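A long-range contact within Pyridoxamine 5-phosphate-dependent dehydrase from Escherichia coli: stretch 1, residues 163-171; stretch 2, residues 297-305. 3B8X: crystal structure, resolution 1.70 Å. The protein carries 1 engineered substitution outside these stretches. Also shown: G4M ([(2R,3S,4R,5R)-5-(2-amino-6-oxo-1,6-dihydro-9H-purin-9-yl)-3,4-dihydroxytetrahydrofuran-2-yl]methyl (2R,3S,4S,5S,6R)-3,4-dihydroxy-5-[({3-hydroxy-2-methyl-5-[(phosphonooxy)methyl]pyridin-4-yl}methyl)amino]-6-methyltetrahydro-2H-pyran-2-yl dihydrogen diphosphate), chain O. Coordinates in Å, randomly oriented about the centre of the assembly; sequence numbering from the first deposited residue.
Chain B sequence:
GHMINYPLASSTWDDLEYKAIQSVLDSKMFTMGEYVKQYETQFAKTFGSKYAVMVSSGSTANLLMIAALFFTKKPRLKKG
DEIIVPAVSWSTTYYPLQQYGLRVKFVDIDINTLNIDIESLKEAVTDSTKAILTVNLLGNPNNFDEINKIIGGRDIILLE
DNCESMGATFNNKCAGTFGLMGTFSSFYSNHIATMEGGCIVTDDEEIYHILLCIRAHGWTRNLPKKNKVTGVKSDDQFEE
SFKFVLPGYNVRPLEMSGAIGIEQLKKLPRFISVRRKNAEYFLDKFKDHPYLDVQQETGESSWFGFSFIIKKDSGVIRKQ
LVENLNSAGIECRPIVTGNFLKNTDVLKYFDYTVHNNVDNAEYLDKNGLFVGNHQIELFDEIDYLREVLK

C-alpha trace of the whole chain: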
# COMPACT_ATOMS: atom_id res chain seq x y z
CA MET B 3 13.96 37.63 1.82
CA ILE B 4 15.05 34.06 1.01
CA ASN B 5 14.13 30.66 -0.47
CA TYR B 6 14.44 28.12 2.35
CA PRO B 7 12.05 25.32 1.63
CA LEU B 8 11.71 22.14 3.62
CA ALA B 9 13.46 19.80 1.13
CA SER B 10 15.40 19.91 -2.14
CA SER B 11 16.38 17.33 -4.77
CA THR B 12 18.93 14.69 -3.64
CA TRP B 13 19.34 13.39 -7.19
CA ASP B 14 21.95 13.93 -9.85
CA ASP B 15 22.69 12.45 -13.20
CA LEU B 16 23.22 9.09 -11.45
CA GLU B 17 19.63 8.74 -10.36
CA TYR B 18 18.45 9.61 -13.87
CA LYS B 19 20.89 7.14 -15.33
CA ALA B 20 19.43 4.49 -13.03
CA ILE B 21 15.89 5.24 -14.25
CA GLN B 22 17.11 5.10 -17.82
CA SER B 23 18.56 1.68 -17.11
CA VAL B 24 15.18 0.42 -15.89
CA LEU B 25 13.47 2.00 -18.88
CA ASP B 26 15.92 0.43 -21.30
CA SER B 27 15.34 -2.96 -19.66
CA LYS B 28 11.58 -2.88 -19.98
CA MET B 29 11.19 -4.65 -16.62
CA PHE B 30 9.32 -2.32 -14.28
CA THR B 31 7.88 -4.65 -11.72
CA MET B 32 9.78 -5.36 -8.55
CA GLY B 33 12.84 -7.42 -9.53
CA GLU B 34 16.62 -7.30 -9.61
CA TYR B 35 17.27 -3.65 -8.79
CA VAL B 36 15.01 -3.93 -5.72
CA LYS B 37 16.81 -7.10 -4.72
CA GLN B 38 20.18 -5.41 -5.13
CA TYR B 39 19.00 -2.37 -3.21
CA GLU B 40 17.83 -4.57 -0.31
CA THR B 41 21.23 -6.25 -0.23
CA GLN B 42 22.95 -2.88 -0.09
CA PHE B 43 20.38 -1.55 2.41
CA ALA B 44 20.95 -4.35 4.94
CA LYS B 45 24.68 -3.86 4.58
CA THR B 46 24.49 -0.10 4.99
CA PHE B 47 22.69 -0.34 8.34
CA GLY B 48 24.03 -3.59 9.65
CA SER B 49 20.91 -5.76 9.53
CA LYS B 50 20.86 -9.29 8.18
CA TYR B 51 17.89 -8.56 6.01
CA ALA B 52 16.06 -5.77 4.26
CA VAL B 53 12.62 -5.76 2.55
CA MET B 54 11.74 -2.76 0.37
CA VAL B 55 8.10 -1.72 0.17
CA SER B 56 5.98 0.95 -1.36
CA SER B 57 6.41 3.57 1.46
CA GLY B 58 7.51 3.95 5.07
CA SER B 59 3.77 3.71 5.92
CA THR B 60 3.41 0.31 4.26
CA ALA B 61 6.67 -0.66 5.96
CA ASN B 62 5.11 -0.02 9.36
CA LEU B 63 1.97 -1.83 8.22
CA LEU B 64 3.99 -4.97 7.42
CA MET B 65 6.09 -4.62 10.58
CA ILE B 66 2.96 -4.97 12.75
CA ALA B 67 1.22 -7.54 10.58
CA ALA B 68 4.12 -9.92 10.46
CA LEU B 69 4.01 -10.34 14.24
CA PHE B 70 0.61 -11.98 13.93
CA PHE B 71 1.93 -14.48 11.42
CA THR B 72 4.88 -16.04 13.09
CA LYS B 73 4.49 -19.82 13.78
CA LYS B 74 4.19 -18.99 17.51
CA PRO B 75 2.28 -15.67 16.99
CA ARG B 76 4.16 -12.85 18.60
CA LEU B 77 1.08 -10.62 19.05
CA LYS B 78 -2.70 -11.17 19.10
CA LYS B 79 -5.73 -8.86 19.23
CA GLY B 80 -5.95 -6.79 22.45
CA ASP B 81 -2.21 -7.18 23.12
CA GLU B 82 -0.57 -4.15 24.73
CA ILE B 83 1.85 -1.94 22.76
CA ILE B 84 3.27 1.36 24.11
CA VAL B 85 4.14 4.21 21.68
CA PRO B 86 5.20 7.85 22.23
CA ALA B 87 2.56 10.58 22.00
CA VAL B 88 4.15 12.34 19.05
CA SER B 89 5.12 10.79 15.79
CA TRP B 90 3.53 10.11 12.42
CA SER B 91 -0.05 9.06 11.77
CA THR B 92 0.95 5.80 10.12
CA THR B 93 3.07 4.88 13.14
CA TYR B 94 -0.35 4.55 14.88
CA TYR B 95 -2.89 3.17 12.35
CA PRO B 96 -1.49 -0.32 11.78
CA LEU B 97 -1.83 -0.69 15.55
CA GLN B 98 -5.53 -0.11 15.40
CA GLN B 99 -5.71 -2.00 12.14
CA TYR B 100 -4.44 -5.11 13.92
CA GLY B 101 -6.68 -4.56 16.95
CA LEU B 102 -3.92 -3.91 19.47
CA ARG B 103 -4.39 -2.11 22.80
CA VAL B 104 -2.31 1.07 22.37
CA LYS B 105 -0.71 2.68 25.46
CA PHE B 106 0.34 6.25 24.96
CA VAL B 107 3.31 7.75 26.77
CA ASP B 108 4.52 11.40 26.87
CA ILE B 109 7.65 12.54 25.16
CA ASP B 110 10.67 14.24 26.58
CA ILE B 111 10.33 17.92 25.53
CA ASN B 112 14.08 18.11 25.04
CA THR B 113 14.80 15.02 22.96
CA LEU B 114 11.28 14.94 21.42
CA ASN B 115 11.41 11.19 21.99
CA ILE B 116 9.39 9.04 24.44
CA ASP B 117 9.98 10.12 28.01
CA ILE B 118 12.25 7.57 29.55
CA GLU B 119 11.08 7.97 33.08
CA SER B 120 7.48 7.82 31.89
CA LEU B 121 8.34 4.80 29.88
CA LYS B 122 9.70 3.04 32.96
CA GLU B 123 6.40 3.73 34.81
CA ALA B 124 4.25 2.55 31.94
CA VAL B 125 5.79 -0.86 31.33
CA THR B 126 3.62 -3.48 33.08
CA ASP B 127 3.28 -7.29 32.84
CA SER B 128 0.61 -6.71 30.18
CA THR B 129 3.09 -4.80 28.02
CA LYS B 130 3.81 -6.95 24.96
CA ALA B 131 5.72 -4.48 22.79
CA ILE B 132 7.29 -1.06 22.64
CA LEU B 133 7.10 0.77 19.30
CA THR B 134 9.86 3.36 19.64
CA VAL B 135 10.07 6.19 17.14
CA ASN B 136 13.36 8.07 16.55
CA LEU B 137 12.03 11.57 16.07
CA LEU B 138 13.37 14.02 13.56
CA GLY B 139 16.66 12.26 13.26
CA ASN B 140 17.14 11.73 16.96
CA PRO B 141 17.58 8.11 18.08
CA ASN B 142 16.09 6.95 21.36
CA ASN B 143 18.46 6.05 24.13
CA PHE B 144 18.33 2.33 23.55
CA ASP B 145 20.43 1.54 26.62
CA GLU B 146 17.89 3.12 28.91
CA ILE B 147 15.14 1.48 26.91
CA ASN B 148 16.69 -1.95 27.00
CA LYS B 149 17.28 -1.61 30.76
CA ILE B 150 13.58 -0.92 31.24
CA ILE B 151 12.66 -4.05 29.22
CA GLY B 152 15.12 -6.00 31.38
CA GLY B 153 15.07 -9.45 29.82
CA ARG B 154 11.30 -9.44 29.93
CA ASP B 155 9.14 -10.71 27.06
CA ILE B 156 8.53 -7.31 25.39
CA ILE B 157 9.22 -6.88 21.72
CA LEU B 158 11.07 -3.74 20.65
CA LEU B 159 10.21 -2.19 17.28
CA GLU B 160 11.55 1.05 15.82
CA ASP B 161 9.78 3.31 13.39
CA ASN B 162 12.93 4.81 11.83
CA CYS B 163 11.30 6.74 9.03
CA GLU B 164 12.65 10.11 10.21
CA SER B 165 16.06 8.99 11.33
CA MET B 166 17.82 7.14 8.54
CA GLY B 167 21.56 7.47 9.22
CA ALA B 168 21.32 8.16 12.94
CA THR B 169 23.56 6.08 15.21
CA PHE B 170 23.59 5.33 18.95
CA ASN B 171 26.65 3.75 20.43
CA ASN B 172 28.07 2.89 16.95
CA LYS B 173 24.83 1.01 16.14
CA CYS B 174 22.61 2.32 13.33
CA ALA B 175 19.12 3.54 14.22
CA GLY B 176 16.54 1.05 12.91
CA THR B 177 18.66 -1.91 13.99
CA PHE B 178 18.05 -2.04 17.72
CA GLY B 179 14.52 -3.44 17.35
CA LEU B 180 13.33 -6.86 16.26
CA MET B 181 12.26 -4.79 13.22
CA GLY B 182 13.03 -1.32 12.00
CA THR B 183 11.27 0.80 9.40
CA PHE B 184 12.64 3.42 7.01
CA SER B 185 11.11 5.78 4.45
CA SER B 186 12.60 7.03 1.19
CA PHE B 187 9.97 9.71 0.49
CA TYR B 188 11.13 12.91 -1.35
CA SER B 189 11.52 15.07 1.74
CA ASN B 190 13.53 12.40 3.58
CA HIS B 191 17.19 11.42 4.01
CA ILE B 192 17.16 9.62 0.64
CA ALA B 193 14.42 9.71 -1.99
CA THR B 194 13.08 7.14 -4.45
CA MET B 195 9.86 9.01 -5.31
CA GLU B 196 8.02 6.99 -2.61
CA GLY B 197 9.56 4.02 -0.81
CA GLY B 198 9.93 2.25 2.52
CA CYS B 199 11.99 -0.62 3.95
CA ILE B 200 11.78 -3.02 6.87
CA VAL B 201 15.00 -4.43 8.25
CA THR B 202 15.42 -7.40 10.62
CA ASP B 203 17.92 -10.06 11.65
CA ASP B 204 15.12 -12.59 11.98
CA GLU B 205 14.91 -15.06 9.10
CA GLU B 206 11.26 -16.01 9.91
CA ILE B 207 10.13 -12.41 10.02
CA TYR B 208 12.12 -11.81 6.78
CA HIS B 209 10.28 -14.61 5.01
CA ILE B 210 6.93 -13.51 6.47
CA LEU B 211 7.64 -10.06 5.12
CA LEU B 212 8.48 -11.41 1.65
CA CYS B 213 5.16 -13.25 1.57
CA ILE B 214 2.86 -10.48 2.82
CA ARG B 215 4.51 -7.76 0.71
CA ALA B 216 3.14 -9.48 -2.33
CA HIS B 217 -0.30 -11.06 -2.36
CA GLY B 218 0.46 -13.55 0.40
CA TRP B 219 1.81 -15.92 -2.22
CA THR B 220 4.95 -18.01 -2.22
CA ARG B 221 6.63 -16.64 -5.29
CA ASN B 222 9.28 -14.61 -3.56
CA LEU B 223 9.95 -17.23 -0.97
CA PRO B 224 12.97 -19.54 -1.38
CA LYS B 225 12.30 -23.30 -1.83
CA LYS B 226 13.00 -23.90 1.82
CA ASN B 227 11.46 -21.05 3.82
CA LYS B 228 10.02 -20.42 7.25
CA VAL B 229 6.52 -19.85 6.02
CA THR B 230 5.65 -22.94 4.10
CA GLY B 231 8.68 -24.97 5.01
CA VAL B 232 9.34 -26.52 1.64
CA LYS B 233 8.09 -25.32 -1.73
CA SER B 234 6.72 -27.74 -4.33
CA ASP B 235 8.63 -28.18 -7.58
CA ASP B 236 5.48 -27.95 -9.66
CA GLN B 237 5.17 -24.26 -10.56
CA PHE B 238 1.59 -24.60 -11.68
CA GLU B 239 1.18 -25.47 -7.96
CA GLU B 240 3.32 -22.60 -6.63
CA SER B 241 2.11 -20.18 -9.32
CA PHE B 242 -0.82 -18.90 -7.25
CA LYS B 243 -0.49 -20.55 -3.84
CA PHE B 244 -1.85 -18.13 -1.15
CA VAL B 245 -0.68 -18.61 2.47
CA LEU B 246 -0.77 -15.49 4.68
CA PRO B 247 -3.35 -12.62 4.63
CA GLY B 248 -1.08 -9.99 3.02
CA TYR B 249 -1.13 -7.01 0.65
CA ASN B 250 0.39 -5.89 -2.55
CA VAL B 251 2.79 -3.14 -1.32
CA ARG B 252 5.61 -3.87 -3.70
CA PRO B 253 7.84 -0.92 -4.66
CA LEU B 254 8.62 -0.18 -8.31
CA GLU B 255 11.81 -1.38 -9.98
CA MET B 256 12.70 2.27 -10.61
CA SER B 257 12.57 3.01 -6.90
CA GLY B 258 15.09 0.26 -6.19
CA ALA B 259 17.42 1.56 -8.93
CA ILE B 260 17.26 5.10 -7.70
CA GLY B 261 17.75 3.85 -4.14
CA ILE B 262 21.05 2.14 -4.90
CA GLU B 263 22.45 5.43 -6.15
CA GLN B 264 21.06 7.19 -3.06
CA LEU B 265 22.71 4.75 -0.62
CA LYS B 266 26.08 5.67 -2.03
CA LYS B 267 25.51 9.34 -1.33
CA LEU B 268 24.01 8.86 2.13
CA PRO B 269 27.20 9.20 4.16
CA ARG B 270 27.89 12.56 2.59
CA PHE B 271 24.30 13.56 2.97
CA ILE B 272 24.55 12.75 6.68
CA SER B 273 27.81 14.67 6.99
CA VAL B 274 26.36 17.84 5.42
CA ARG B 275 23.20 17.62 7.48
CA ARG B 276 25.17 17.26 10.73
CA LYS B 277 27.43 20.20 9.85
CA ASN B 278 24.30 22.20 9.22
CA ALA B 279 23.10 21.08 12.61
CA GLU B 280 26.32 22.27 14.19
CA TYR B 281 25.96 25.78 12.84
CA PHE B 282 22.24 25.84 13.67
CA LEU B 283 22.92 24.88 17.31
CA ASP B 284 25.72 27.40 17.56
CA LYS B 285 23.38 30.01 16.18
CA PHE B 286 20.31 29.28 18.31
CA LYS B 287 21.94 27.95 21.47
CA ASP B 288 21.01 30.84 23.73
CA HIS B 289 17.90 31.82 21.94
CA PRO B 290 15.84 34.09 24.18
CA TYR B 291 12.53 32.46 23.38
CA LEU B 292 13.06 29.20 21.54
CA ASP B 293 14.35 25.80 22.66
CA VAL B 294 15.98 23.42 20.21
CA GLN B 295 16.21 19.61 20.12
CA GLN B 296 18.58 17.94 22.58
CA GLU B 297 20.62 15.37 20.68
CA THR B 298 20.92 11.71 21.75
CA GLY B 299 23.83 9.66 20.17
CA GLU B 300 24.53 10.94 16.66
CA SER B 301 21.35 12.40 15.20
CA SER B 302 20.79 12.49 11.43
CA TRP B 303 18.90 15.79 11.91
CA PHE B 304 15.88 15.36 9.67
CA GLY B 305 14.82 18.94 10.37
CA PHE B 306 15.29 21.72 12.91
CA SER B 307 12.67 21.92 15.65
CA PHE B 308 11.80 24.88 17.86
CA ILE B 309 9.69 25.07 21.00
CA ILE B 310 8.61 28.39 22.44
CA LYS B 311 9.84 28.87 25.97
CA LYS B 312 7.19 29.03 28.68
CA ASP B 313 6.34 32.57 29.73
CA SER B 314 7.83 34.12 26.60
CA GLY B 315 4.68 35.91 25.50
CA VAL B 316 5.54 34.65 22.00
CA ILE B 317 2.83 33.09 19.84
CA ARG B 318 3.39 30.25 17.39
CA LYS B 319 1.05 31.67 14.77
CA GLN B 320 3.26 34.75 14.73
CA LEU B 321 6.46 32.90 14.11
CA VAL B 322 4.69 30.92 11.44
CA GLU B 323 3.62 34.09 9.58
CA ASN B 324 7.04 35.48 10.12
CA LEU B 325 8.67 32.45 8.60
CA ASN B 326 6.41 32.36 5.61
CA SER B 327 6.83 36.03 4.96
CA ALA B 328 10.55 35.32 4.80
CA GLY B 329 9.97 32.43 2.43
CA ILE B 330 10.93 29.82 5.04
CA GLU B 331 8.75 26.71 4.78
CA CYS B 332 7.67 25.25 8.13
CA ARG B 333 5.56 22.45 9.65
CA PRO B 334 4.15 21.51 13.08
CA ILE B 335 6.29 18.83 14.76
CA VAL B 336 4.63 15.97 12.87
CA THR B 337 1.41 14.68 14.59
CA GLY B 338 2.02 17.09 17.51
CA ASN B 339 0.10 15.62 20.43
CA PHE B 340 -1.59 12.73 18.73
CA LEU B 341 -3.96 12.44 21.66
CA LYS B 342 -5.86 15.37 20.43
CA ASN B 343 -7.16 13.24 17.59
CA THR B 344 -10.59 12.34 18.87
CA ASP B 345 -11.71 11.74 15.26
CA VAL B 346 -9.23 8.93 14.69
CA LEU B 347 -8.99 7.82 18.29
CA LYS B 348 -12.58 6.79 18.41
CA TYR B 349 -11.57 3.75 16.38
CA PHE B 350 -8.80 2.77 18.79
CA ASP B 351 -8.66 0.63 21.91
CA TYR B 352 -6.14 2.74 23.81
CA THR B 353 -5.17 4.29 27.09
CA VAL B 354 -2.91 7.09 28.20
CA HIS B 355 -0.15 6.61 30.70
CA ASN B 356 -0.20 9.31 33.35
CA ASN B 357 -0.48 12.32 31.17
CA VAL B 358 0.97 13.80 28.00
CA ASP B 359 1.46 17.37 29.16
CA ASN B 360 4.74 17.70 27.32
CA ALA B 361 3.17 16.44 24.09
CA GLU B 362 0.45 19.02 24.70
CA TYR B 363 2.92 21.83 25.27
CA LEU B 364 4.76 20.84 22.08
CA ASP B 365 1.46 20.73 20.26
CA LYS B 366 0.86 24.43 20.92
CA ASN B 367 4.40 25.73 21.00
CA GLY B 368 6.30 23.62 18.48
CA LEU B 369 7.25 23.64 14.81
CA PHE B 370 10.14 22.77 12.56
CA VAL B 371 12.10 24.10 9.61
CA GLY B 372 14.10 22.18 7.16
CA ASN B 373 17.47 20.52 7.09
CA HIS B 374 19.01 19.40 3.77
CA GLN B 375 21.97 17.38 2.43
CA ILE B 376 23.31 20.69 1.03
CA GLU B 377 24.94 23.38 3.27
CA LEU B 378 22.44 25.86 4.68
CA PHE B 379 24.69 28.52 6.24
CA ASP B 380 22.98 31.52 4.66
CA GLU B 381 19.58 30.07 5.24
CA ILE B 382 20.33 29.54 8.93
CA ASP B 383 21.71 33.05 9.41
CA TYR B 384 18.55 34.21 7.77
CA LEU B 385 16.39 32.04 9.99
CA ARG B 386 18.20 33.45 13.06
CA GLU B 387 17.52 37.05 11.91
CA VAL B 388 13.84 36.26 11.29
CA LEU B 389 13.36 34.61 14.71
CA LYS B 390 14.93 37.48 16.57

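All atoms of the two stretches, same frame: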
# COMPACT_ATOMS: atom_id res chain seq x y z
N CYS B 163 11.55 5.99 10.23
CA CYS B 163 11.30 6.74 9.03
C CYS B 163 11.82 8.18 9.03
O CYS B 163 11.90 8.77 7.95
CB CYS B 163 9.79 6.65 8.70
SG CYS B 163 9.24 4.99 8.20
N GLU B 164 12.16 8.74 10.19
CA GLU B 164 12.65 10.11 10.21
C GLU B 164 14.10 10.15 10.57
O GLU B 164 14.70 11.23 10.56
CB GLU B 164 11.89 11.01 11.21
CG GLU B 164 10.38 10.99 10.96
CD GLU B 164 9.57 11.80 11.96
OE1 GLU B 164 10.17 12.47 12.83
OE2 GLU B 164 8.32 11.74 11.89
N SER B 165 14.68 9.00 10.89
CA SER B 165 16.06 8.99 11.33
C SER B 165 17.02 8.06 10.61
O SER B 165 17.93 7.51 11.23
CB SER B 165 16.19 8.82 12.85
OG SER B 165 15.23 9.65 13.50
N MET B 166 16.87 7.93 9.29
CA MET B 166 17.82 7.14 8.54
C MET B 166 19.21 7.74 8.79
O MET B 166 19.37 8.95 8.83
CB MET B 166 17.54 7.24 7.04
CG MET B 166 18.51 6.39 6.26
SD MET B 166 18.15 6.36 4.50
CE MET B 166 16.78 5.33 4.35
N GLY B 167 20.23 6.91 8.99
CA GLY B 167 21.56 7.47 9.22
C GLY B 167 21.92 7.88 10.65
O GLY B 167 23.06 8.29 10.92
N ALA B 168 20.98 7.83 11.57
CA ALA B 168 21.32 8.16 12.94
C ALA B 168 22.05 6.96 13.51
O ALA B 168 21.81 5.83 13.09
CB ALA B 168 20.07 8.42 13.75
N THR B 169 22.89 7.19 14.52
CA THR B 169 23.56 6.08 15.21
C THR B 169 23.54 6.32 16.72
O THR B 169 23.46 7.47 17.18
CB THR B 169 25.01 5.99 14.79
OG1 THR B 169 25.69 7.19 15.21
CG2 THR B 169 25.08 5.92 13.26
N PHE B 170 23.54 5.23 17.49
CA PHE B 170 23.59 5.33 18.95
C PHE B 170 24.54 4.25 19.42
O PHE B 170 24.36 3.07 19.16
CB PHE B 170 22.21 5.23 19.61
CG PHE B 170 22.28 5.15 21.11
CD1 PHE B 170 22.44 6.31 21.87
CD2 PHE B 170 22.19 3.92 21.76
CE1 PHE B 170 22.53 6.25 23.27
CE2 PHE B 170 22.27 3.84 23.16
CZ PHE B 170 22.44 5.00 23.93
N ASN B 171 25.63 4.70 20.02
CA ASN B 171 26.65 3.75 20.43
C ASN B 171 27.20 2.95 19.22
O ASN B 171 27.36 1.74 19.31
CB ASN B 171 26.10 2.78 21.50
CG ASN B 171 26.03 3.41 22.90
OD1 ASN B 171 26.24 4.62 23.07
ND2 ASN B 171 25.72 2.59 23.90
N GLU B 297 20.13 16.55 21.37
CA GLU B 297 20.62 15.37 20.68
C GLU B 297 20.97 14.17 21.56
O GLU B 297 21.66 14.32 22.56
CB GLU B 297 21.89 15.75 19.91
CG GLU B 297 22.45 14.59 19.07
CD GLU B 297 23.53 15.05 18.14
OE1 GLU B 297 24.19 16.04 18.51
OE2 GLU B 297 23.70 14.48 17.04
N THR B 298 20.56 12.99 21.11
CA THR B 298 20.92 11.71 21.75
C THR B 298 21.81 10.98 20.71
O THR B 298 21.56 11.09 19.51
CB THR B 298 19.64 10.90 22.08
OG1 THR B 298 18.90 11.62 23.07
CG2 THR B 298 19.99 9.52 22.66
N GLY B 299 22.91 10.33 21.12
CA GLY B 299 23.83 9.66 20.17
C GLY B 299 24.27 10.60 19.05
O GLY B 299 24.68 11.74 19.28
N GLU B 300 24.21 10.11 17.82
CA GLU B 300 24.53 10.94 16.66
C GLU B 300 23.29 11.08 15.76
O GLU B 300 22.92 10.16 15.04
CB GLU B 300 25.73 10.39 15.90
CG GLU B 300 27.00 10.59 16.69
CD GLU B 300 28.25 10.34 15.88
OE1 GLU B 300 28.17 10.49 14.64
OE2 GLU B 300 29.29 9.98 16.48
N SER B 301 22.58 12.17 15.94
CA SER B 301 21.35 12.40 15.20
C SER B 301 21.60 12.61 13.71
O SER B 301 22.67 13.07 13.30
CB SER B 301 20.66 13.63 15.82
OG SER B 301 19.53 14.06 15.10
N SER B 302 20.63 12.25 12.87
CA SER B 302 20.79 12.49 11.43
C SER B 302 20.03 13.77 11.08
O SER B 302 19.94 14.15 9.92
CB SER B 302 20.35 11.31 10.54
OG SER B 302 19.03 10.85 10.84
N TRP B 303 19.50 14.46 12.10
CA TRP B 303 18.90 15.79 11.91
C TRP B 303 18.00 15.92 10.70
O TRP B 303 18.34 16.61 9.73
CB TRP B 303 20.03 16.85 11.82
CG TRP B 303 20.80 16.97 13.13
CD1 TRP B 303 22.00 16.37 13.45
CD2 TRP B 303 20.35 17.64 14.32
NE1 TRP B 303 22.32 16.65 14.77
CE2 TRP B 303 21.33 17.41 15.32
CE3 TRP B 303 19.22 18.43 14.62
CZ2 TRP B 303 21.22 17.95 16.61
CZ3 TRP B 303 19.12 19.00 15.92
CH2 TRP B 303 20.13 18.76 16.88
N PHE B 304 16.80 15.37 10.80
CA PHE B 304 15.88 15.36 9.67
C PHE B 304 15.44 16.79 9.37
O PHE B 304 15.28 17.20 8.21
CB PHE B 304 14.70 14.47 10.07
CG PHE B 304 13.55 14.52 9.11
CD1 PHE B 304 13.47 13.60 8.07
CD2 PHE B 304 12.54 15.44 9.30
CE1 PHE B 304 12.39 13.62 7.19
CE2 PHE B 304 11.46 15.52 8.45
CZ PHE B 304 11.37 14.59 7.37
N GLY B 305 15.24 17.54 10.44
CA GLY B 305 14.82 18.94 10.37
C GLY B 305 15.23 19.63 11.65
O GLY B 305 15.75 19.00 12.56
OP3 G4M O . 5.83 9.07 4.08
PL G4M O . 6.06 7.51 4.31
OP1 G4M O . 4.73 6.63 4.06
OP2 G4M O . 7.22 7.01 3.31
OP4 G4M O . 6.66 7.29 5.81
C5B G4M O . 5.60 7.42 6.72
C5L G4M O . 6.19 7.77 8.03
C6L G4M O . 6.25 6.80 9.02
N1L G4M O . 6.71 7.12 10.21
C2L G4M O . 7.14 8.32 10.53
C2A G4M O . 7.60 8.62 11.93
C3L G4M O . 7.16 9.35 9.59
O3L G4M O . 7.54 10.58 10.00
C4L G4M O . 6.69 9.06 8.27
C4A G4M O . 6.65 10.03 7.26
N4A G4M O . 6.97 11.26 7.55
C4G G4M O . 7.03 12.21 6.50
C5G G4M O . 6.62 13.59 6.97
C6G G4M O . 7.39 13.97 8.24
O5G G4M O . 7.11 14.41 5.92
C3G G4M O . 6.08 11.85 5.34
O3G G4M O . 6.88 11.34 4.28
C2G G4M O . 5.36 13.13 4.84
O2G G4M O . 4.77 12.93 3.55
C1G G4M O . 6.32 14.29 4.74
O1G G4M O . 5.52 15.46 4.75
P2 G4M O . 5.94 16.69 3.83
O3P G4M O . 7.51 17.01 4.02
O4P G4M O . 5.15 18.00 4.39
OPP G4M O . 5.54 16.19 2.35
P G4M O . 5.58 17.36 1.25
O1P G4M O . 4.76 18.73 1.50
O2P G4M O . 4.95 16.58 0.01
O5' G4M O . 7.07 17.56 0.76
C5' G4M O . 7.73 18.56 1.52
C4' G4M O . 8.36 19.53 0.54
O4' G4M O . 8.96 18.78 -0.57
C3' G4M O . 7.27 20.43 -0.09
O3' G4M O . 7.89 21.68 -0.36
C2' G4M O . 6.89 19.68 -1.39
O2' G4M O . 6.46 20.64 -2.36
C1' G4M O . 8.26 19.14 -1.78
N9 G4M O . 8.14 17.97 -2.66
C8 G4M O . 7.62 16.76 -2.31
N7 G4M O . 7.73 15.96 -3.35
C4 G4M O . 8.60 17.90 -3.95
C5 G4M O . 8.34 16.59 -4.41
C6 G4M O . 8.74 16.22 -5.74
O6 G4M O . 8.56 15.11 -6.22
N3 G4M O . 9.20 18.78 -4.76
C2 G4M O . 9.54 18.43 -5.99
N1 G4M O . 9.32 17.18 -6.50
N2 G4M O . 10.12 19.36 -6.80
O HOH W 1 24.29 10.32 12.44

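The contact is anchored by a single antiparallel bridge in which Thr 169 and Glu 300 pair through their backbones. Glu 300 N donates to Thr 169 O at 2.8 Å, and Thr 169 N donates to Glu 300 O at 3.0 Å; both bonds are nearly straight, so each residue satisfies its N-H and C=O with the same partner. Glu 300 O also receives a CA-H contact from Ala 168 CA at 3.3 Å, and a water bridges the stretches, its O lying 2.9 Å from Glu 300 O and 2.8 Å from Gly 167 O.

The third direct bond comes from a side chain. Ser 302, its CB directed toward stretch 1, donates from OG to Met 166 O at 2.8 Å. That carbonyl lies within the type II turn from Ser 165 to Ala 168, closed by Ala 168 N bonding to Ser 165 O at 3.1 Å. Gly 167 suits the turn because a CB at its positive phi would jam against the preceding carbonyl.

Packing extends outward from here. At Gly 299 a CB would clash with Thr 169 O, and the bare CA instead lies 4.0 Å from Phe 170 CD1, at the ring edge. At the other end, Phe 304 CB approaches Glu 164 O at 3.3 Å, while Glu 164 OE2 accepts a very short 2.4 Å hydrogen bond from G4M O3L.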